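Side-chain contact in calcium-regulated actin-bundling protein (Dictyostelium discoideum, PDB 4X3N), which binds and bundles actin filaments under calcium control and may contribute to the structure and reorganization of filopodia and pseudopodia during cell movement: residues 61-66 with 120-125. Sequence-based numbering, arbitrary orientation.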
loop_
_atom_site.group_PDB
_atom_site.type_symbol
_atom_site.label_atom_id
_atom_site.label_comp_id
_atom_site.label_asym_id
_atom_site.label_seq_id
_atom_site.Cartn_x
_atom_site.Cartn_y
_atom_site.Cartn_z
ATOM N N ALA A 61 -16.877 24.889 13.140
ATOM C CA ALA A 61 -15.436 24.781 13.329
ATOM C C ALA A 61 -15.074 23.948 14.527
ATOM O O ALA A 61 -14.228 23.052 14.458
ATOM C CB ALA A 61 -14.798 26.162 13.400
ATOM N N GLU A 62 -15.728 24.171 15.630
ATOM C CA GLU A 62 -15.445 23.427 16.829
ATOM C C GLU A 62 -15.624 21.908 16.668
ATOM O O GLU A 62 -14.849 21.139 17.188
ATOM C CB GLU A 62 -16.283 23.937 18.005
ATOM C CG GLU A 62 -16.025 23.207 19.303
ATOM C CD GLU A 62 -14.587 23.340 19.774
ATOM O OE1 GLU A 62 -13.859 24.278 19.378
ATOM O OE2 GLU A 62 -14.140 22.435 20.496
ATOM N N PHE A 63 -16.648 21.495 15.948
ATOM C CA PHE A 63 -16.814 20.104 15.711
ATOM C C PHE A 63 -15.708 19.571 14.792
ATOM O O PHE A 63 -15.189 18.474 14.950
ATOM C CB PHE A 63 -18.152 19.909 15.030
ATOM C CG PHE A 63 -18.511 18.490 14.830
ATOM C CD1 PHE A 63 -18.036 17.780 13.711
ATOM C CD2 PHE A 63 -19.385 17.849 15.716
ATOM C CE1 PHE A 63 -18.387 16.449 13.534
ATOM C CE2 PHE A 63 -19.749 16.521 15.522
ATOM C CZ PHE A 63 -19.229 15.801 14.460
ATOM N N ILE A 64 -15.354 20.365 13.827
ATOM C CA ILE A 64 -14.365 19.939 12.828
ATOM C C ILE A 64 -13.076 19.674 13.569
ATOM O O ILE A 64 -12.368 18.681 13.328
ATOM C CB ILE A 64 -14.230 20.971 11.713
ATOM C CG1 ILE A 64 -15.434 20.887 10.781
ATOM C CG2 ILE A 64 -12.929 20.703 10.877
ATOM C CD1 ILE A 64 -15.656 22.113 9.973
ATOM N N TYR A 65 -12.790 20.564 14.506
ATOM C CA TYR A 65 -11.563 20.507 15.301
ATOM C C TYR A 65 -11.537 19.422 16.332
ATOM O O TYR A 65 -10.583 18.595 16.389
ATOM C CB TYR A 65 -11.324 21.870 15.981
ATOM C CG TYR A 65 -10.040 21.919 16.775
ATOM C CD1 TYR A 65 -10.034 21.543 18.129
ATOM C CD2 TYR A 65 -8.850 22.350 16.196
ATOM C CE1 TYR A 65 -8.856 21.588 18.869
ATOM C CE2 TYR A 65 -7.679 22.381 16.934
ATOM C CZ TYR A 65 -7.706 22.000 18.268
ATOM O OH TYR A 65 -6.534 22.050 18.999
ATOM N N SER A 66 -12.608 19.366 17.122
ATOM C CA SER A 66 -12.640 18.477 18.281
ATOM C C SER A 66 -13.036 17.047 17.958
ATOM O O SER A 66 -12.617 16.126 18.646
ATOM C CB SER A 66 -13.628 19.030 19.322
ATOM O OG SER A 66 -12.990 20.115 19.924
ATOM N N THR A 120 -26.641 17.800 19.209
ATOM C CA THR A 120 -27.664 18.846 19.159
ATOM C C THR A 120 -27.051 20.190 18.717
ATOM O O THR A 120 -27.691 20.979 18.040
ATOM C CB THR A 120 -28.343 19.017 20.581
ATOM O OG1 THR A 120 -27.359 18.868 21.614
ATOM C CG2 THR A 120 -29.335 17.915 20.841
ATOM N N THR A 121 -25.826 20.470 19.111
ATOM C CA THR A 121 -25.236 21.755 18.739
ATOM C C THR A 121 -24.742 21.824 17.283
ATOM O O THR A 121 -24.669 22.901 16.736
ATOM C CB THR A 121 -24.070 22.139 19.649
ATOM O OG1 THR A 121 -24.443 21.938 21.007
ATOM C CG2 THR A 121 -23.658 23.649 19.443
ATOM N N TYR A 122 -24.439 20.698 16.637
ATOM C CA TYR A 122 -23.845 20.723 15.286
ATOM C C TYR A 122 -24.581 19.803 14.331
ATOM O O TYR A 122 -23.972 18.867 13.800
ATOM C CB TYR A 122 -22.390 20.280 15.390
ATOM C CG TYR A 122 -21.586 21.095 16.381
ATOM C CD1 TYR A 122 -21.166 22.374 16.054
ATOM C CD2 TYR A 122 -21.321 20.625 17.634
ATOM C CE1 TYR A 122 -20.435 23.118 16.925
ATOM C CE2 TYR A 122 -20.594 21.376 18.540
ATOM C CZ TYR A 122 -20.170 22.625 18.153
ATOM O OH TYR A 122 -19.448 23.419 18.947
ATOM N N PRO A 123 -25.903 20.052 14.097
ATOM C CA PRO A 123 -26.653 19.081 13.314
ATOM C C PRO A 123 -26.026 18.869 11.933
ATOM O O PRO A 123 -25.911 17.758 11.476
ATOM C CB PRO A 123 -28.061 19.728 13.191
ATOM C CG PRO A 123 -27.871 21.175 13.563
ATOM C CD PRO A 123 -26.782 21.126 14.599
ATOM N N ILE A 124 -25.586 19.935 11.282
ATOM C CA ILE A 124 -25.143 19.804 9.891
ATOM C C ILE A 124 -23.807 19.028 9.808
ATOM O O ILE A 124 -23.435 18.550 8.753
ATOM C CB ILE A 124 -25.074 21.175 9.196
ATOM C CG1 ILE A 124 -24.985 20.985 7.702
ATOM C CG2 ILE A 124 -23.886 21.970 9.678
ATOM C CD1 ILE A 124 -24.782 22.263 6.919
ATOM N N SER A 125 -23.112 18.884 10.930
ATOM C CA SER A 125 -21.949 18.081 10.992
ATOM C C SER A 125 -22.176 16.620 11.271
ATOM O O SER A 125 -21.232 15.900 11.310
ATOM C CB SER A 125 -21.038 18.627 12.089
ATOM O OG SER A 125 -20.512 19.861 11.728
#
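The first turns of helix 61-79 pack against the short connection that leaves helix 116-121, so that Phe63 faces Tyr122 and Ser125. Phe63 also touches Tyr156 on helix 153-160, the helix that follows the calcium-binding loop, whose ligands Asp144, Asn146, Asp148, Arg150 and Glu155 fit an EF-hand pattern. Tyr122 is the first residue beyond its helix, and its flat ring suits the place by offering two faces: Phe63 CB sits over one, 4.0 Å from the Tyr122 ring centroid, while Thr121 CG2 lies over the other. The two aromatic rings meet obliquely, planes at 54°. With CG trans to the backbone N (chi1 -175°), the Phe63 ring extends past Tyr122 to Ser125, whose CB lies 3.6 Å from the Phe63 ring centroid in a CH-pi contact. Serine is small enough to approach this closely, and its buried OG hydrogen-bonds Glu60 and Tyr161. A leucine in place of Phe63 would probably leave Ser125 CB without its aromatic face and open a gap where the outer ring carbons now lie against Ser125. Glu62 directs its carboxylate away, to Arg281 and Ser66, leaving its aliphatic stem to meet the tyrosine hydroxyl: Tyr122 OH lies 3.3 Å from Glu62 CB.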